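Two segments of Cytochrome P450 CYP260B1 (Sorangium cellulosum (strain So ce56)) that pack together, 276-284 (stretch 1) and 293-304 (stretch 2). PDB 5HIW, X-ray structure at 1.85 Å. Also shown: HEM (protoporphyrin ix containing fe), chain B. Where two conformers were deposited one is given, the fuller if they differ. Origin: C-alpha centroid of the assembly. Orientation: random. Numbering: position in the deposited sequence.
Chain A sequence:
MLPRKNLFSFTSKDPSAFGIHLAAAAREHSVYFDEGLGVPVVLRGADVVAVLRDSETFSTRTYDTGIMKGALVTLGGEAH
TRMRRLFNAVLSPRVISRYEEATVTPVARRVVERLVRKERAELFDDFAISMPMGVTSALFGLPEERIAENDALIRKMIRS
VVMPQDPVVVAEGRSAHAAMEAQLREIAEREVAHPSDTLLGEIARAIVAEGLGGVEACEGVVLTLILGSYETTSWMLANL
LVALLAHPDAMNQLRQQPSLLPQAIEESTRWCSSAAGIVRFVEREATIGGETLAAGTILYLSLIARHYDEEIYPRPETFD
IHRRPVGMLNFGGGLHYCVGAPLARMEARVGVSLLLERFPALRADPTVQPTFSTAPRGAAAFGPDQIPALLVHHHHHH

Stretch 1 (276-284) AGIVRFVER
Stretch 2 (293-304) LAAGTILYLSLI

Strands 277-282 and 298-302 pair as an antiparallel ladder, their N-to-C directions 150° apart and their axes 4.6 Å apart at closest approach. Gly277 lies opposite Ser302, Val279 opposite Tyr300 (CA to CA 4.5 Å) and Phe281 opposite Ile298, all non-hydrogen-bonded pairs. Between them, Ile278 and Leu301 exchange backbone hydrogen bonds (Ile278 N to Leu301 O, 3.2 Å; Leu301 N to Ile278 O, 2.7 Å), as do Arg280 and Leu299 (2.8 Å both for Arg280 N to Leu299 O and for Leu299 N to Arg280 O). Leu303 N donates to Ala276 O (3.1 Å). At the other end Val282 N donates to Thr297 O (3.0 Å) and Gly296 N to Val282 O (2.7 Å), grasping the type II turn Ala294-Thr297; Gly296, at phi/psi 95/-7, adopts angles that call for glycine.

On the face carrying Val279 and Tyr300, the Tyr300 ring (chi1 t, chi2 -84°) leans over Gly277, filling the hollow left by the absent side chain: an ideal CB there would sit 2.2 Å from Tyr300 CZ. Ile278 N lies over one ring face, and Tyr300 OH comes 3.4 Å from Ala276 CB. Val279 (t) wedges CG1 against Ile298 CG2 at 3.4 Å (Ile298 m, t) and CG2 against Tyr300 CD2 at 4.0 Å. Phe281 (t, chi2 -85°) extends to the turn, its CZ 3.6 Å from Gly296 CA.

On the opposite face, which Leu299 (t, p) shares, Ile278 (p, t) sets CG2 4.0 Å from Leu303 CD1 (Leu303 m, t). Arg280 (m, m, t, -88°) lays CG 3.9 Å from Leu301 CD1 (Leu301 m, t), then leads away to the heme, where its cationic guanidinium meets the carboxylate of one propionate with two nearly linear hydrogen bonds, both 173°: NH1 to O1A (2.7 Å) and NH2 to O2A (2.8 Å). Beyond, Val282 (t) points toward the second stretch, its CG2 3.7 Å from Thr297 CB.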

ATOM      1  N   ALA A 276       3.593   6.413  -3.827  1.00 16.66           N
ATOM      2  CA  ALA A 276       4.371   7.368  -4.637  1.00 19.01           C
ATOM      3  C   ALA A 276       5.416   6.761  -5.563  1.00 18.15           C
ATOM      4  O   ALA A 276       5.676   7.305  -6.617  1.00 18.66           O
ATOM      5  CB  ALA A 276       5.061   8.388  -3.781  1.00 20.69           C
ATOM      6  N   GLY A 277       6.037   5.679  -5.164  1.00 17.93           N
ATOM      7  CA  GLY A 277       7.138   5.176  -5.949  1.00 17.93           C
ATOM      8  C   GLY A 277       7.755   3.941  -5.365  1.00 18.92           C
ATOM      9  O   GLY A 277       7.427   3.499  -4.215  1.00 19.39           O
ATOM     10  N   ILE A 278       8.592   3.335  -6.199  1.00 17.66           N
ATOM     11  CA  ILE A 278       9.345   2.170  -5.845  1.00 20.06           C
ATOM     12  C   ILE A 278      10.720   2.291  -6.468  1.00 22.78           C
ATOM     13  O   ILE A 278      10.945   3.102  -7.417  1.00 20.69           O
ATOM     14  CB  ILE A 278       8.697   0.855  -6.310  1.00 20.37           C
ATOM     15  CG1 ILE A 278       8.310   0.964  -7.747  1.00 22.32           C
ATOM     16  CG2 ILE A 278       7.538   0.486  -5.412  1.00 20.57           C
ATOM     17  CD1 ILE A 278       7.569  -0.236  -8.275  1.00 22.90           C
ATOM     18  N   VAL A 279      11.620   1.450  -5.975  1.00 20.86           N
ATOM     19  CA  VAL A 279      12.985   1.584  -6.298  1.00 23.10           C
ATOM     20  C   VAL A 279      13.502   0.316  -7.042  1.00 24.23           C
ATOM     21  O   VAL A 279      13.032  -0.792  -6.780  1.00 20.77           O
ATOM     22  CB  VAL A 279      13.781   1.763  -4.996  1.00 26.76           C
ATOM     23  CG1 VAL A 279      15.244   1.756  -5.325  1.00 30.29           C
ATOM     24  CG2 VAL A 279      13.334   3.065  -4.281  1.00 28.95           C
ATOM     25  N   ARG A 280      14.395   0.533  -8.012  1.00 22.89           N
ATOM     26  CA  ARG A 280      15.154  -0.534  -8.735  1.00 21.39           C
ATOM     27  C   ARG A 280      16.671  -0.266  -8.731  1.00 25.61           C
ATOM     28  O   ARG A 280      17.107   0.884  -8.501  1.00 25.87           O
ATOM     29  CB  ARG A 280      14.633  -0.627 -10.157  1.00 23.00           C
ATOM     30  CG  ARG A 280      13.141  -1.042 -10.285  1.00 22.11           C
ATOM     31  CD  ARG A 280      13.021  -2.523  -9.934  1.00 20.62           C
ATOM     32  NE  ARG A 280      11.723  -3.152 -10.073  1.00 19.86           N
ATOM     33  CZ  ARG A 280      10.764  -3.204  -9.129  1.00 19.43           C
ATOM     34  NH1 ARG A 280       9.642  -3.840  -9.371  1.00 18.27           N
ATOM     35  NH2 ARG A 280      10.917  -2.549  -7.987  1.00 20.43           N
ATOM     36  N   PHE A 281      17.423  -1.335  -8.962  1.00 27.38           N
ATOM     37  CA  PHE A 281      18.901  -1.381  -8.951  1.00 26.49           C
ATOM     38  C   PHE A 281      19.330  -1.644 -10.379  1.00 27.79           C
ATOM     39  O   PHE A 281      18.820  -2.557 -11.023  1.00 25.15           O
ATOM     40  CB  PHE A 281      19.423  -2.451  -8.032  1.00 28.95           C
ATOM     41  CG  PHE A 281      20.951  -2.522  -8.028  1.00 33.63           C
ATOM     42  CD1 PHE A 281      21.622  -3.271  -9.006  1.00 32.48           C
ATOM     43  CD2 PHE A 281      21.697  -1.737  -7.152  1.00 33.00           C
ATOM     44  CE1 PHE A 281      23.012  -3.298  -9.072  1.00 32.92           C
ATOM     45  CE2 PHE A 281      23.103  -1.789  -7.185  1.00 38.14           C
ATOM     46  CZ  PHE A 281      23.749  -2.549  -8.155  1.00 33.13           C
ATOM     47  N   VAL A 282      20.221  -0.781 -10.919  1.00 31.86           N
ATOM     48  CA  VAL A 282      20.580  -0.892 -12.344  1.00 29.99           C
ATOM     49  C   VAL A 282      21.760  -1.849 -12.446  1.00 30.73           C
ATOM     50  O   VAL A 282      22.849  -1.513 -12.005  1.00 32.27           O
ATOM     51  CB  VAL A 282      20.926   0.464 -12.925  1.00 34.64           C
ATOM     52  CG1 VAL A 282      21.242   0.349 -14.360  1.00 31.01           C
ATOM     53  CG2 VAL A 282      19.758   1.403 -12.760  1.00 32.34           C
ATOM     54  N   GLU A 283      21.496  -3.052 -12.950  1.00 32.06           N
ATOM     55  CA  GLU A 283      22.450  -4.157 -12.909  1.00 34.35           C
ATOM     56  C   GLU A 283      23.505  -4.002 -14.022  1.00 34.67           C
ATOM     57  O   GLU A 283      24.615  -4.419 -13.869  1.00 34.99           O
ATOM     58  CB  GLU A 283      21.699  -5.493 -13.046  1.00 37.20           C
ATOM     59  CG  GLU A 283      20.844  -5.900 -11.829  1.00 33.99           C
ATOM     60  CD  GLU A 283      21.637  -6.325 -10.619  1.00 36.48           C
ATOM     61  OE1 GLU A 283      22.841  -6.525 -10.829  1.00 36.60           O
ATOM     62  OE2 GLU A 283      21.099  -6.490  -9.459  1.00 26.89           O
ATOM     63  N   ARG A 284      23.118  -3.404 -15.120  1.00 34.24           N
ATOM     64  CA  ARG A 284      24.027  -3.111 -16.236  0.50 39.90           C
ATOM     65  C   ARG A 284      23.673  -1.751 -16.838  1.00 41.57           C
ATOM     66  O   ARG A 284      22.513  -1.363 -16.888  1.00 43.99           O
ATOM     67  CB  ARG A 284      23.977  -4.215 -17.308  0.50 37.86           C
ATOM     68  CG  ARG A 284      23.015  -3.967 -18.475  0.50 38.57           C
ATOM     69  CD  ARG A 284      22.869  -5.217 -19.318  0.50 38.55           C
ATOM     70  NE  ARG A 284      21.626  -5.213 -20.064  0.50 39.78           N
ATOM     71  CZ  ARG A 284      21.214  -6.208 -20.837  0.50 40.24           C
ATOM     72  NH1 ARG A 284      21.947  -7.319 -20.953  0.50 40.82           N
ATOM     73  NH2 ARG A 284      20.066  -6.098 -21.487  0.50 41.51           N
ATOM     74  N   LEU A 293      22.260   5.665 -17.340  1.00 41.76           N
ATOM     75  CA  LEU A 293      22.201   5.180 -16.011  1.00 40.81           C
ATOM     76  C   LEU A 293      23.301   4.147 -15.855  1.00 40.15           C
ATOM     77  O   LEU A 293      23.232   3.063 -16.416  1.00 38.61           O
ATOM     78  CB  LEU A 293      20.800   4.594 -15.758  1.00 41.23           C
ATOM     79  CG  LEU A 293      19.652   5.586 -16.093  1.00 42.12           C
ATOM     80  CD1 LEU A 293      18.295   4.904 -16.030  1.00 46.23           C
ATOM     81  CD2 LEU A 293      19.691   6.758 -15.119  1.00 42.26           C
ATOM     82  N   ALA A 294      24.333   4.512 -15.106  1.00 40.34           N
ATOM     83  CA  ALA A 294      25.452   3.609 -14.829  1.00 42.45           C
ATOM     84  C   ALA A 294      24.999   2.341 -14.089  1.00 44.06           C
ATOM     85  O   ALA A 294      24.135   2.428 -13.186  1.00 41.59           O
ATOM     86  CB  ALA A 294      26.484   4.341 -13.989  1.00 42.95           C
ATOM     87  N   ALA A 295      25.576   1.183 -14.445  1.00 37.27           N
ATOM     88  CA  ALA A 295      25.504   0.012 -13.553  1.00 39.15           C
ATOM     89  C   ALA A 295      25.699   0.483 -12.122  1.00 39.88           C
ATOM     90  O   ALA A 295      26.553   1.309 -11.853  1.00 41.50           O
ATOM     91  CB  ALA A 295      26.540  -1.032 -13.928  1.00 39.11           C
ATOM     92  N   GLY A 296      24.893   0.017 -11.190  1.00 35.91           N
ATOM     93  CA  GLY A 296      25.036   0.411  -9.791  1.00 35.94           C
ATOM     94  C   GLY A 296      24.155   1.582  -9.316  1.00 34.21           C
ATOM     95  O   GLY A 296      24.044   1.816  -8.163  1.00 36.20           O
ATOM     96  N   THR A 297      23.457   2.238 -10.219  1.00 36.62           N
ATOM     97  CA  THR A 297      22.534   3.305  -9.867  1.00 38.83           C
ATOM     98  C   THR A 297      21.308   2.788  -9.118  1.00 38.08           C
ATOM     99  O   THR A 297      20.776   1.747  -9.458  1.00 37.61           O
ATOM    100  CB  THR A 297      22.001   3.931 -11.138  1.00 40.26           C
ATOM    101  OG1 THR A 297      23.098   4.325 -11.966  1.00 51.54           O
ATOM    102  CG2 THR A 297      21.072   5.132 -10.844  1.00 45.10           C
ATOM    103  N   ILE A 298      20.868   3.530  -8.117  1.00 39.92           N
ATOM    104  CA  ILE A 298      19.558   3.313  -7.477  1.00 36.99           C
ATOM    105  C   ILE A 298      18.523   4.266  -8.104  1.00 35.55           C
ATOM    106  O   ILE A 298      18.704   5.502  -8.057  1.00 35.45           O
ATOM    107  CB  ILE A 298      19.650   3.539  -5.978  1.00 38.36           C
ATOM    108  CG1 ILE A 298      20.704   2.575  -5.370  1.00 41.94           C
ATOM    109  CG2 ILE A 298      18.278   3.365  -5.347  1.00 34.70           C
ATOM    110  CD1 ILE A 298      20.887   2.679  -3.855  1.00 46.23           C
ATOM    111  N   LEU A 299      17.473   3.688  -8.705  1.00 28.58           N
ATOM    112  CA  LEU A 299      16.483   4.378  -9.547  1.00 29.14           C
ATOM    113  C   LEU A 299      15.100   4.354  -8.897  1.00 26.21           C
ATOM    114  O   LEU A 299      14.656   3.296  -8.438  1.00 23.37           O
ATOM    115  CB  LEU A 299      16.444   3.692 -10.880  1.00 26.75           C
ATOM    116  CG  LEU A 299      15.702   4.321 -12.019  1.00 31.94           C
ATOM    117  CD1 LEU A 299      16.351   5.679 -12.395  1.00 34.37           C
ATOM    118  CD2 LEU A 299      15.665   3.397 -13.213  1.00 29.63           C
ATOM    119  N   TYR A 300      14.456   5.528  -8.792  1.00 23.89           N
ATOM    120  CA  TYR A 300      13.145   5.647  -8.254  1.00 23.79           C
ATOM    121  C   TYR A 300      12.127   5.822  -9.387  1.00 23.19           C
ATOM    122  O   TYR A 300      12.237   6.736 -10.251  1.00 22.85           O
ATOM    123  CB  TYR A 300      13.109   6.816  -7.252  1.00 21.56           C
ATOM    124  CG  TYR A 300      11.816   7.086  -6.487  1.00 22.03           C
ATOM    125  CD1 TYR A 300      10.792   7.824  -7.016  1.00 24.53           C
ATOM    126  CD2 TYR A 300      11.647   6.577  -5.250  1.00 25.32           C
ATOM    127  CE1 TYR A 300       9.630   8.061  -6.284  1.00 25.71           C
ATOM    128  CE2 TYR A 300      10.512   6.812  -4.512  1.00 30.31           C
ATOM    129  CZ  TYR A 300       9.543   7.577  -4.996  1.00 27.72           C
ATOM    130  OH  TYR A 300       8.413   7.783  -4.268  1.00 30.23           O
ATOM    131  N   LEU A 301      11.060   5.031  -9.320  1.00 19.39           N
ATOM    132  CA  LEU A 301       9.985   5.064 -10.347  1.00 20.84           C
ATOM    133  C   LEU A 301       8.738   5.701  -9.784  1.00 20.87           C
ATOM    134  O   LEU A 301       8.226   5.260  -8.749  1.00 18.69           O
ATOM    135  CB  LEU A 301       9.652   3.636 -10.800  1.00 19.71           C
ATOM    136  CG  LEU A 301      10.811   2.731 -11.213  1.00 24.28           C
ATOM    137  CD1 LEU A 301      10.342   1.345 -11.626  1.00 22.41           C
ATOM    138  CD2 LEU A 301      11.481   3.379 -12.410  1.00 22.40           C
ATOM    139  N   SER A 302       8.272   6.791 -10.393  1.00 18.69           N
ATOM    140  CA  SER A 302       7.049   7.403  -9.991  1.00 18.78           C
ATOM    141  C   SER A 302       5.852   6.525 -10.386  1.00 19.22           C
ATOM    142  O   SER A 302       5.683   6.154 -11.542  1.00 18.87           O
ATOM    143  CB  SER A 302       6.815   8.751 -10.655  1.00 18.01           C
ATOM    144  OG  SER A 302       5.547   9.296 -10.247  1.00 19.45           O
ATOM    145  N   LEU A 303       5.055   6.182  -9.406  1.00 17.56           N
ATOM    146  CA  LEU A 303       3.822   5.435  -9.641  1.00 17.28           C
ATOM    147  C   LEU A 303       2.636   6.373  -9.725  1.00 18.82           C
ATOM    148  O   LEU A 303       1.518   5.920  -9.816  1.00 21.68           O
ATOM    149  CB  LEU A 303       3.658   4.374  -8.568  1.00 16.13           C
ATOM    150  CG  LEU A 303       4.775   3.353  -8.451  1.00 18.96           C
ATOM    151  CD1 LEU A 303       4.576   2.351  -7.301  1.00 21.84           C
ATOM    152  CD2 LEU A 303       5.061   2.547  -9.684  1.00 20.54           C
ATOM    153  N   ILE A 304       2.871   7.710  -9.690  1.00 18.03           N
ATOM    154  CA  ILE A 304       1.811   8.694  -9.783  1.00 17.05           C
ATOM    155  C   ILE A 304       1.731   9.458 -11.126  1.00 21.03           C
ATOM    156  O   ILE A 304       0.646   9.814 -11.550  1.00 18.07           O
ATOM    157  CB  ILE A 304       1.897   9.704  -8.576  1.00 17.29           C
ATOM    158  CG1 ILE A 304       1.465   9.003  -7.249  1.00 17.39           C
ATOM    159  CG2 ILE A 304       1.068  10.976  -8.743  1.00 17.45           C
ATOM    160  CD1 ILE A 304       1.828   9.657  -5.920  1.00 19.12           C
TER
HETATM  161  CHA HEM B 401       4.322  -5.596  -3.841  1.00 15.08           C
HETATM  162  CHB HEM B 401       1.653  -1.573  -3.270  1.00 15.47           C
HETATM  163  CHC HEM B 401      -1.201  -3.901  -0.193  1.00 14.32           C
HETATM  164  CHD HEM B 401       2.008  -7.456  -0.076  1.00 14.41           C
HETATM  165  C1A HEM B 401       3.822  -4.337  -4.018  1.00 15.35           C
HETATM  166  C2A HEM B 401       4.322  -3.358  -4.919  1.00 15.83           C
HETATM  167  C3A HEM B 401       3.547  -2.236  -4.788  1.00 15.39           C
HETATM  168  C4A HEM B 401       2.635  -2.484  -3.710  1.00 15.23           C
HETATM  169  CMA HEM B 401       3.732  -0.912  -5.557  1.00 15.82           C
HETATM  170  CAA HEM B 401       5.415  -3.573  -5.960  1.00 17.82           C
HETATM  171  CBA HEM B 401       6.797  -3.463  -5.294  1.00 19.86           C
HETATM  172  CGA HEM B 401       7.905  -3.402  -6.287  1.00 21.04           C
HETATM  173  O1A HEM B 401       7.693  -3.730  -7.500  1.00 19.09           O
HETATM  174  O2A HEM B 401       8.985  -2.846  -5.966  1.00 20.17           O
HETATM  175  C1B HEM B 401       0.694  -1.826  -2.365  1.00 15.54           C
HETATM  176  C2B HEM B 401      -0.363  -0.894  -2.084  1.00 15.48           C
HETATM  177  C3B HEM B 401      -1.186  -1.579  -1.212  1.00 16.04           C
HETATM  178  C4B HEM B 401      -0.603  -2.897  -0.948  1.00 14.57           C
HETATM  179  CMB HEM B 401      -0.574   0.559  -2.549  1.00 18.58           C
HETATM  180  CAB HEM B 401      -2.354  -0.953  -0.641  1.00 16.21           C
HETATM  181  CBB HEM B 401      -3.064  -1.292   0.382  1.00 20.82           C
HETATM  182  C1C HEM B 401      -0.572  -5.106   0.115  1.00 14.47           C
HETATM  183  C2C HEM B 401      -1.161  -6.068   0.997  1.00 13.96           C
HETATM  184  C3C HEM B 401      -0.232  -7.072   1.029  1.00 15.63           C
HETATM  185  C4C HEM B 401       0.895  -6.705   0.234  1.00 16.82           C
HETATM  186  CMC HEM B 401      -2.505  -5.825   1.640  1.00 13.42           C
HETATM  187  CAC HEM B 401      -0.307  -8.351   1.762  1.00 18.30           C
HETATM  188  CBC HEM B 401      -1.478  -8.917   2.015  1.00 22.02           C
HETATM  189  C1D HEM B 401       2.883  -7.193  -1.124  1.00 16.05           C
HETATM  190  C2D HEM B 401       3.965  -8.166  -1.431  1.00 16.38           C
HETATM  191  C3D HEM B 401       4.618  -7.656  -2.467  1.00 17.25           C
HETATM  192  C4D HEM B 401       3.916  -6.408  -2.805  1.00 15.92           C
HETATM  193  CMD HEM B 401       4.329  -9.426  -0.669  1.00 15.56           C
HETATM  194  CAD HEM B 401       5.785  -8.277  -3.253  1.00 16.95           C
HETATM  195  CBD HEM B 401       5.204  -9.049  -4.422  1.00 18.34           C
HETATM  196  CGD HEM B 401       6.277  -9.749  -5.268  1.00 20.70           C
HETATM  197  O1D HEM B 401       7.490  -9.377  -5.270  1.00 20.18           O
HETATM  198  O2D HEM B 401       5.967 -10.734  -6.019  1.00 21.84           O
HETATM  199  NA  HEM B 401       2.753  -3.765  -3.295  1.00 14.70           N
HETATM  200  NB  HEM B 401       0.429  -3.016  -1.778  1.00 15.11           N
HETATM  201  NC  HEM B 401       0.593  -5.499  -0.378  1.00 14.26           N
HETATM  202  ND  HEM B 401       2.907  -6.134  -1.970  1.00 14.83           N
HETATM  203 FE   HEM B 401       1.679  -4.631  -1.901  1.00 15.68          FE
HETATM  204  O   HOH W   1       5.458   9.841  -7.607  1.00 23.27           O
HETATM  205  O   HOH W   2       3.046  -3.684  -0.318  1.00 18.48           O